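Local structure of N-acetylmuramoyl-L-alanine amidase (Mycolicibacterium smegmatis, 7AGM) at residues F12-N18 with R91-A95; H53-W57 with M76-D81; G117-L121 with M142-A147. The protein cleaves, as a zinc-dependent amidase, the amide bond between N-acetylmuramic acid and L-alanine in peptidoglycan, and so probably takes part in cell-wall remodelling. One frame throughout, in Å; residues are numbered along the deposited sequence.

Contact 1 of 3, residues F12-N18 with R91-A95; sequences FLDPGHN and RAAMA. With ZN (zinc ion), chain C.
Arg91 reaches from helix 88-98 to Asp14, at the C-terminal end of strand 10-15, and to His17 just beyond it, spending both terminal nitrogens on segment 12-18. Its NH1 forms a salt bridge with Asp14 OD1 at 2.7 Å, meeting the syn lone pair of that oxygen although the carboxylate and guanidinium planes stand 65° apart. NH1 also bonds to Pro15 O at 2.9 Å, the acceptor lying in the guanidinium plane. The other nitrogen, NH2, donates to His17 O at 2.9 Å from well above the carbonyl plane, and weakly to Asn18 OD1; Asn18 ND2 bonds to Asn21 OD1. The arginine chain is extended from CG to NE, which carries the charged group along the turn that follows the strand, and its NE is tied to Pro86 O.

Towards the start of the strand the contact turns apolar. The Phe12 ring, with CG anti to the backbone N (chi1 -174°), lies against the helix: Ala95 CB makes a CH-pi contact over one face, 4.0 Å from the ring centroid, while Phe12 CZ meets Met94 CB at 3.7 Å.

In the second shell, Ser77 and Ser105 bond to the two oxygens of Asp14, and Glu41 O accepts from His17 ND1. His17 NE2 coordinates the zinc ion at 2.1 Å, alongside Glu52, His107 and three waters. The guanidinium thus joins a buried carboxylate to the backbone of a metal ligand; its charge is probably offset largely by Asp14, and its backbone bonds are consistent with holding the chain in its path to His17.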
loop_
_atom_site.group_PDB
_atom_site.type_symbol
_atom_site.label_atom_id
_atom_site.label_comp_id
_atom_site.label_asym_id
_atom_site.label_seq_id
_atom_site.Cartn_x
_atom_site.Cartn_y
_atom_site.Cartn_z
ATOM N N PHE A 12 -3.070 8.742 5.310
ATOM C CA PHE A 12 -1.666 8.418 5.537
ATOM C C PHE A 12 -1.191 7.486 4.429
ATOM O O PHE A 12 -1.808 6.438 4.185
ATOM C CB PHE A 12 -1.478 7.754 6.902
ATOM C CG PHE A 12 -0.035 7.515 7.263
ATOM C CD1 PHE A 12 0.743 8.544 7.792
ATOM C CD2 PHE A 12 0.550 6.266 7.085
ATOM C CE1 PHE A 12 2.078 8.325 8.131
ATOM C CE2 PHE A 12 1.873 6.045 7.429
ATOM C CZ PHE A 12 2.644 7.081 7.953
ATOM N N LEU A 13 -0.105 7.878 3.753
ATOM C CA LEU A 13 0.448 7.143 2.620
ATOM C C LEU A 13 1.775 6.518 3.018
ATOM O O LEU A 13 2.647 7.198 3.570
ATOM C CB LEU A 13 0.654 8.077 1.424
ATOM C CG LEU A 13 -0.624 8.680 0.840
ATOM C CD1 LEU A 13 -0.277 9.783 -0.158
ATOM C CD2 LEU A 13 -1.489 7.594 0.190
ATOM N N ASP A 14 1.934 5.230 2.720
ATOM C CA ASP A 14 3.126 4.468 3.095
ATOM C C ASP A 14 3.740 3.803 1.871
ATOM O O ASP A 14 3.365 2.681 1.499
ATOM C CB ASP A 14 2.791 3.434 4.170
ATOM C CG ASP A 14 3.935 2.473 4.428
ATOM O OD1 ASP A 14 5.102 2.920 4.414
ATOM O OD2 ASP A 14 3.661 1.271 4.651
ATOM N N PRO A 15 4.709 4.454 1.229
ATOM C CA PRO A 15 5.449 3.780 0.149
ATOM C C PRO A 15 6.375 2.728 0.742
ATOM O O PRO A 15 7.286 3.043 1.514
ATOM C CB PRO A 15 6.223 4.918 -0.527
ATOM C CG PRO A 15 6.317 6.005 0.507
ATOM C CD PRO A 15 5.174 5.830 1.484
ATOM N N GLY A 16 6.108 1.469 0.400
ATOM C CA GLY A 16 6.789 0.367 1.060
ATOM C C GLY A 16 8.300 0.428 0.893
ATOM O O GLY A 16 8.822 0.870 -0.139
ATOM N N HIS A 17 8.999 -0.005 1.947
ATOM C CA HIS A 17 10.442 -0.234 1.992
ATOM C C HIS A 17 11.227 1.066 2.080
ATOM O O HIS A 17 10.625 2.136 2.188
ATOM C CB HIS A 17 10.890 -1.160 0.855
ATOM C CG HIS A 17 10.056 -2.396 0.765
ATOM N ND1 HIS A 17 10.243 -3.480 1.596
ATOM C CD2 HIS A 17 8.991 -2.697 -0.016
ATOM C CE1 HIS A 17 9.342 -4.406 1.314
ATOM N NE2 HIS A 17 8.564 -3.952 0.348
ATOM N N ASN A 18 12.560 0.980 2.075
ATOM C CA ASN A 18 13.432 2.138 2.217
ATOM C C ASN A 18 14.291 2.290 0.972
ATOM O O ASN A 18 14.596 1.310 0.287
ATOM C CB ASN A 18 14.431 1.981 3.375
ATOM C CG ASN A 18 13.787 1.569 4.678
ATOM O OD1 ASN A 18 12.693 2.012 5.026
ATOM N ND2 ASN A 18 14.489 0.725 5.426
ATOM N N ARG A 91 5.850 2.431 11.141
ATOM C CA ARG A 91 4.943 2.955 10.122
ATOM C C ARG A 91 3.485 2.861 10.568
ATOM O O ARG A 91 2.683 3.769 10.299
ATOM C CB ARG A 91 5.179 2.246 8.787
ATOM C CG ARG A 91 6.576 2.491 8.214
ATOM C CD ARG A 91 6.836 1.642 6.995
ATOM N NE ARG A 91 8.218 1.813 6.538
ATOM C CZ ARG A 91 8.594 2.133 5.298
ATOM N NH1 ARG A 91 7.694 2.311 4.337
ATOM N NH2 ARG A 91 9.887 2.259 5.016
ATOM N N ALA A 92 3.116 1.781 11.264
ATOM C CA ALA A 92 1.770 1.716 11.832
ATOM C C ALA A 92 1.578 2.754 12.933
ATOM O O ALA A 92 0.530 3.409 12.996
ATOM C CB ALA A 92 1.449 0.307 12.344
ATOM N N ALA A 93 2.590 2.947 13.786
ATOM C CA ALA A 93 2.486 3.948 14.848
ATOM C C ALA A 93 2.343 5.360 14.282
ATOM O O ALA A 93 1.548 6.162 14.787
ATOM C CB ALA A 93 3.695 3.858 15.780
ATOM N N MET A 94 3.094 5.677 13.224
ATOM C CA MET A 94 2.954 6.978 12.571
ATOM C C MET A 94 1.547 7.166 12.028
ATOM O O MET A 94 0.946 8.233 12.193
ATOM C CB MET A 94 3.962 7.097 11.434
ATOM C CG MET A 94 5.402 7.172 11.884
ATOM S SD MET A 94 6.504 7.062 10.449
ATOM C CE MET A 94 6.271 8.686 9.720
ATOM N N ALA A 95 0.990 6.130 11.396
ATOM C CA ALA A 95 -0.375 6.224 10.896
ATOM C C ALA A 95 -1.354 6.450 12.039
ATOM O O ALA A 95 -2.205 7.343 11.978
ATOM C CB ALA A 95 -0.745 4.949 10.138
HETATM ZN ZN ZN C . 6.778 -4.723 -0.472
HETATM O O HOH W 1 7.953 -6.512 -0.607
HETATM O O HOH W 2 6.484 -6.090 1.263
HETATM O O HOH W 3 5.770 -6.210 -1.511
#

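Contact 2 of 3, residues H53-W57 with M76-D81; sequences HSFTW and MSRGND
Trp57, on helix 52-69, lays one face of its indole along the loop that follows strand 73-76. Asp81 CB sits over the five-membered ring in a CH-pi contact, 3.6 Å from its centroid, and the backbone of Asn80 continues across the same face. Met76 CE reaches Trp57 CZ3 at 3.5 Å. The planes of the indole and the Asp81 carboxylate are 11° apart, the two side chains sliding past each other in opposite directions.

With CG anti to the backbone N (chi1 -168°), Asp81 turns its carboxylate to the N-terminal part of the helix. His53 ND1 donates to Asp81 OD1 at 2.6 Å and Ser54 OG to the syn lone pair of Asp81 OD2 at 2.8 Å. OD1 also takes a salt bridge from Arg78 NH1, which arrives from the face opposite to His53 ND1.

Arg78 NH2 bonds to a lone pair of His53 O at 2.9 Å, and Trp57 CE3 lies over one face of the guanidinium, toward the rim. Arg78 NE and NH2 also bond Pro15 O and Gly16 O, beside the zinc-binding turn. Three donors hold the Asp81 carboxylate, which would favour its ionised form; the near-straight His53 ND1 bond to Asp81 OD1 probably sets the rotation of that ring.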
loop_
_atom_site.group_PDB
_atom_site.type_symbol
_atom_site.label_atom_id
_atom_site.label_comp_id
_atom_site.label_asym_id
_atom_site.label_seq_id
_atom_site.Cartn_x
_atom_site.Cartn_y
_atom_site.Cartn_z
ATOM N N HIS A 53 11.373 -0.322 -3.968
ATOM C CA HIS A 53 11.322 0.895 -3.163
ATOM C C HIS A 53 11.212 2.150 -4.023
ATOM O O HIS A 53 10.597 3.132 -3.597
ATOM C CB HIS A 53 12.503 0.964 -2.190
ATOM C CG HIS A 53 13.824 1.267 -2.833
ATOM N ND1 HIS A 53 14.201 2.539 -3.210
ATOM C CD2 HIS A 53 14.877 0.465 -3.119
ATOM C CE1 HIS A 53 15.420 2.507 -3.718
ATOM N NE2 HIS A 53 15.856 1.259 -3.671
ATOM N N SER A 54 11.786 2.139 -5.233
ATOM C CA SER A 54 11.652 3.299 -6.112
ATOM C C SER A 54 10.279 3.341 -6.773
ATOM O O SER A 54 9.689 4.423 -6.922
ATOM C CB SER A 54 12.762 3.308 -7.160
ATOM O OG SER A 54 14.030 3.417 -6.531
ATOM N N PHE A 55 9.743 2.176 -7.150
ATOM C CA PHE A 55 8.387 2.130 -7.682
ATOM C C PHE A 55 7.382 2.663 -6.668
ATOM O O PHE A 55 6.510 3.474 -7.008
ATOM C CB PHE A 55 7.997 0.705 -8.073
ATOM C CG PHE A 55 6.520 0.551 -8.301
ATOM C CD1 PHE A 55 5.926 1.048 -9.450
ATOM C CD2 PHE A 55 5.713 -0.048 -7.343
ATOM C CE1 PHE A 55 4.557 0.939 -9.658
ATOM C CE2 PHE A 55 4.346 -0.166 -7.541
ATOM C CZ PHE A 55 3.760 0.321 -8.697
ATOM N N THR A 56 7.464 2.191 -5.418
ATOM C CA THR A 56 6.470 2.617 -4.438
ATOM C C THR A 56 6.617 4.098 -4.127
ATOM O O THR A 56 5.619 4.805 -3.948
ATOM C CB THR A 56 6.581 1.792 -3.154
ATOM O OG1 THR A 56 7.822 2.081 -2.496
ATOM C CG2 THR A 56 6.467 0.283 -3.440
ATOM N N TRP A 57 7.853 4.588 -4.072
ATOM C CA TRP A 57 8.093 6.000 -3.791
ATOM C C TRP A 57 7.461 6.893 -4.855
ATOM O O TRP A 57 6.637 7.767 -4.551
ATOM C CB TRP A 57 9.601 6.236 -3.694
ATOM C CG TRP A 57 9.985 7.674 -3.588
ATOM C CD1 TRP A 57 10.632 8.434 -4.531
ATOM C CD2 TRP A 57 9.761 8.535 -2.466
ATOM N NE1 TRP A 57 10.820 9.707 -4.059
ATOM C CE2 TRP A 57 10.300 9.796 -2.793
ATOM C CE3 TRP A 57 9.160 8.359 -1.215
ATOM C CZ2 TRP A 57 10.245 10.878 -1.920
ATOM C CZ3 TRP A 57 9.113 9.438 -0.345
ATOM C CH2 TRP A 57 9.647 10.680 -0.705
ATOM N N MET A 76 3.130 11.217 4.812
ATOM C CA MET A 76 3.840 10.059 4.284
ATOM C C MET A 76 4.733 9.422 5.341
ATOM O O MET A 76 5.218 10.083 6.264
ATOM C CB MET A 76 4.648 10.424 3.030
ATOM C CG MET A 76 3.769 10.765 1.836
ATOM S SD MET A 76 4.720 11.065 0.343
ATOM C CE MET A 76 5.645 9.541 0.210
ATOM N N SER A 77 4.955 8.117 5.195
ATOM C CA SER A 77 5.777 7.384 6.147
ATOM C C SER A 77 7.269 7.639 5.975
ATOM O O SER A 77 8.034 7.383 6.908
ATOM C CB SER A 77 5.515 5.888 6.009
ATOM O OG SER A 77 5.902 5.445 4.725
ATOM N N ARG A 78 7.701 8.118 4.811
ATOM C CA ARG A 78 9.103 8.431 4.590
ATOM C C ARG A 78 9.182 9.613 3.641
ATOM O O ARG A 78 8.233 9.915 2.914
ATOM C CB ARG A 78 9.889 7.226 4.053
ATOM C CG ARG A 78 9.388 6.668 2.731
ATOM C CD ARG A 78 10.310 5.535 2.320
ATOM N NE ARG A 78 9.831 4.640 1.266
ATOM C CZ ARG A 78 10.387 4.521 0.059
ATOM N NH1 ARG A 78 11.412 5.295 -0.297
ATOM N NH2 ARG A 78 9.918 3.622 -0.796
ATOM N N GLY A 79 10.342 10.270 3.651
ATOM C CA GLY A 79 10.505 11.530 2.956
ATOM C C GLY A 79 11.553 11.535 1.863
ATOM O O GLY A 79 11.839 12.593 1.292
ATOM N N ASN A 80 12.133 10.377 1.559
ATOM C CA ASN A 80 13.106 10.262 0.478
ATOM C C ASN A 80 13.144 8.813 0.008
ATOM O O ASN A 80 12.486 7.932 0.571
ATOM C CB ASN A 80 14.499 10.719 0.921
ATOM C CG ASN A 80 15.046 9.889 2.067
ATOM O OD1 ASN A 80 15.196 8.664 1.958
ATOM N ND2 ASN A 80 15.357 10.552 3.173
ATOM N N ASP A 81 13.954 8.570 -1.020
ATOM C CA ASP A 81 14.136 7.245 -1.597
ATOM C C ASP A 81 15.616 6.876 -1.656
ATOM O O ASP A 81 16.031 6.091 -2.509
ATOM C CB ASP A 81 13.487 7.162 -2.980
ATOM C CG ASP A 81 13.401 5.742 -3.501
ATOM O OD1 ASP A 81 13.047 4.855 -2.703
ATOM O OD2 ASP A 81 13.688 5.515 -4.700
#

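Contact 3 of 3, residues G117-L121 with M142-A147; sequences GFHVL and MRDQLA
Phe118 and Val120 pack against helix 134-148 in the alpha/beta fold of the Amidase_3 family, in which helices cover a central mixed sheet. Strand 119-123 and this helix run nearly antiparallel, the short segments 165° apart with axes 8.8 Å from each other.

The Phe118 ring presents a face to Leu146. Leu146 CB stands over the ring centre in a CH-pi contact, 3.6 Å from the centroid and 10° off the normal, while its CD1 branch leans over the CD1 side of the ring. Phe118 takes the first torsion that sets CG between its own backbone N and carbonyl carbon (chi1 74°), a position that brings the ring to the helix surface. At the ring edge, in its plane, Arg143 CG meets Phe118 CE1 at 3.8 Å; Ala147 CB touches Phe118 CZ at 4.0 Å. The bent Arg143 chain then leads to its neighbour Asp144, whose OD1 accepts from both NE and NH2, whereas NH1 bonds to Gly160 O.

Met142, one turn before Leu146 on the helix, is crossed by the Val120 side chain at about a right angle. Met142 and Leu146 also reach Val181 of the adjoining strand and helix 198-219, so the apolar layer continues beyond the pair. A single methyl, Val120 CG2, meets both helix residues: Met142 CG at 3.9 Å and Leu146 CD1 at 3.8 Å.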
loop_
_atom_site.group_PDB
_atom_site.type_symbol
_atom_site.label_atom_id
_atom_site.label_comp_id
_atom_site.label_asym_id
_atom_site.label_seq_id
_atom_site.Cartn_x
_atom_site.Cartn_y
_atom_site.Cartn_z
ATOM N N GLY A 117 -0.825 -8.822 -12.168
ATOM C CA GLY A 117 -2.012 -8.181 -11.642
ATOM C C GLY A 117 -1.857 -7.782 -10.184
ATOM O O GLY A 117 -0.841 -8.038 -9.535
ATOM N N PHE A 118 -2.901 -7.127 -9.679
ATOM C CA PHE A 118 -2.889 -6.520 -8.350
ATOM C C PHE A 118 -3.558 -7.417 -7.310
ATOM O O PHE A 118 -4.411 -8.256 -7.620
ATOM C CB PHE A 118 -3.603 -5.157 -8.364
ATOM C CG PHE A 118 -5.108 -5.261 -8.447
ATOM C CD1 PHE A 118 -5.877 -5.441 -7.296
ATOM C CD2 PHE A 118 -5.757 -5.202 -9.673
ATOM C CE1 PHE A 118 -7.258 -5.563 -7.373
ATOM C CE2 PHE A 118 -7.143 -5.321 -9.755
ATOM C CZ PHE A 118 -7.893 -5.501 -8.594
ATOM N N HIS A 119 -3.192 -7.204 -6.048
ATOM C CA HIS A 119 -4.013 -7.708 -4.956
ATOM C C HIS A 119 -4.004 -6.721 -3.798
ATOM O O HIS A 119 -3.022 -6.002 -3.574
ATOM C CB HIS A 119 -3.731 -9.189 -4.573
ATOM C CG HIS A 119 -2.347 -9.466 -4.066
ATOM N ND1 HIS A 119 -1.218 -9.341 -4.850
ATOM C CD2 HIS A 119 -1.919 -9.934 -2.868
ATOM C CE1 HIS A 119 -0.154 -9.684 -4.145
ATOM N NE2 HIS A 119 -0.552 -10.049 -2.938
ATOM N N VAL A 120 -5.140 -6.659 -3.102
ATOM C CA VAL A 120 -5.363 -5.729 -1.999
ATOM C C VAL A 120 -5.427 -6.543 -0.719
ATOM O O VAL A 120 -6.305 -7.403 -0.565
ATOM C CB VAL A 120 -6.640 -4.893 -2.186
ATOM C CG1 VAL A 120 -6.827 -3.928 -1.001
ATOM C CG2 VAL A 120 -6.592 -4.122 -3.507
ATOM N N LEU A 121 -4.495 -6.273 0.192
ATOM C CA LEU A 121 -4.389 -6.985 1.458
ATOM C C LEU A 121 -5.100 -6.213 2.559
ATOM O O LEU A 121 -5.056 -4.979 2.607
ATOM C CB LEU A 121 -2.927 -7.169 1.866
ATOM C CG LEU A 121 -2.021 -8.108 1.059
ATOM C CD1 LEU A 121 -1.801 -7.654 -0.392
ATOM C CD2 LEU A 121 -0.691 -8.260 1.786
ATOM N N MET A 142 -11.282 -0.373 -3.078
ATOM C CA MET A 142 -9.982 -0.277 -3.737
ATOM C C MET A 142 -9.839 -1.336 -4.825
ATOM O O MET A 142 -9.426 -1.038 -5.954
ATOM C CB MET A 142 -8.873 -0.423 -2.698
ATOM C CG MET A 142 -7.467 -0.325 -3.287
ATOM S SD MET A 142 -7.064 1.305 -3.951
ATOM C CE MET A 142 -6.783 2.222 -2.437
ATOM N N ARG A 143 -10.192 -2.586 -4.503
ATOM C CA ARG A 143 -10.175 -3.659 -5.499
ATOM C C ARG A 143 -11.037 -3.311 -6.710
ATOM O O ARG A 143 -10.618 -3.496 -7.866
ATOM C CB ARG A 143 -10.684 -4.939 -4.843
ATOM C CG ARG A 143 -10.659 -6.165 -5.740
ATOM C CD ARG A 143 -12.021 -6.834 -5.807
ATOM N NE ARG A 143 -12.875 -6.196 -6.800
ATOM C CZ ARG A 143 -12.900 -6.528 -8.092
ATOM N NH1 ARG A 143 -12.118 -7.501 -8.554
ATOM N NH2 ARG A 143 -13.711 -5.888 -8.924
ATOM N N ASP A 144 -12.238 -2.773 -6.465
ATOM C CA ASP A 144 -13.142 -2.444 -7.562
ATOM C C ASP A 144 -12.558 -1.352 -8.454
ATOM O O ASP A 144 -12.686 -1.409 -9.683
ATOM C CB ASP A 144 -14.510 -2.024 -7.016
ATOM C CG ASP A 144 -15.343 -3.198 -6.538
ATOM O OD1 ASP A 144 -14.939 -4.361 -6.743
ATOM O OD2 ASP A 144 -16.412 -2.946 -5.947
ATOM N N GLN A 145 -11.900 -0.355 -7.859
ATOM C CA GLN A 145 -11.383 0.747 -8.665
ATOM C C GLN A 145 -10.127 0.356 -9.432
ATOM O O GLN A 145 -9.927 0.823 -10.557
ATOM C CB GLN A 145 -11.160 2.002 -7.813
ATOM C CG GLN A 145 -12.449 2.675 -7.391
ATOM C CD GLN A 145 -13.379 2.909 -8.572
ATOM O OE1 GLN A 145 -12.991 3.537 -9.564
ATOM N NE2 GLN A 145 -14.609 2.398 -8.480
ATOM N N LEU A 146 -9.272 -0.493 -8.851
ATOM C CA LEU A 146 -8.146 -1.026 -9.609
ATOM C C LEU A 146 -8.639 -1.856 -10.784
ATOM O O LEU A 146 -8.155 -1.711 -11.912
ATOM C CB LEU A 146 -7.247 -1.851 -8.687
ATOM C CG LEU A 146 -6.469 -1.040 -7.641
ATOM C CD1 LEU A 146 -5.935 -1.903 -6.518
ATOM C CD2 LEU A 146 -5.312 -0.319 -8.291
ATOM N N ALA A 147 -9.626 -2.720 -10.541
ATOM C CA ALA A 147 -10.137 -3.565 -11.616
ATOM C C ALA A 147 -10.902 -2.763 -12.661
ATOM O O ALA A 147 -10.839 -3.084 -13.857
ATOM C CB ALA A 147 -11.013 -4.675 -11.036
#

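Contacts 1 and 2 adjoin, their centres about 9 Å apart. Contact 1 supplies the zinc ligand His17; contact 2 lies next to it, the Thr56 side chain about 6 Å from the zinc ion. Ser77 OG lies 2.7 Å from Asp14 OD1 on the strand and Thr56 OG1 2.8 Å from Gly16 O in the turn, both probable hydrogen bonds. In the chain, residues 53-57 and 76-81 both fall between the two segments of contact 1. Contact 3 follows later in sequence, its centre about 19 Å from that of contact 1 and about 21 Å from that of contact 2. It shares the central sheet with contact 1, but the Phe118 side chain stays about 13 Å from the zinc ion.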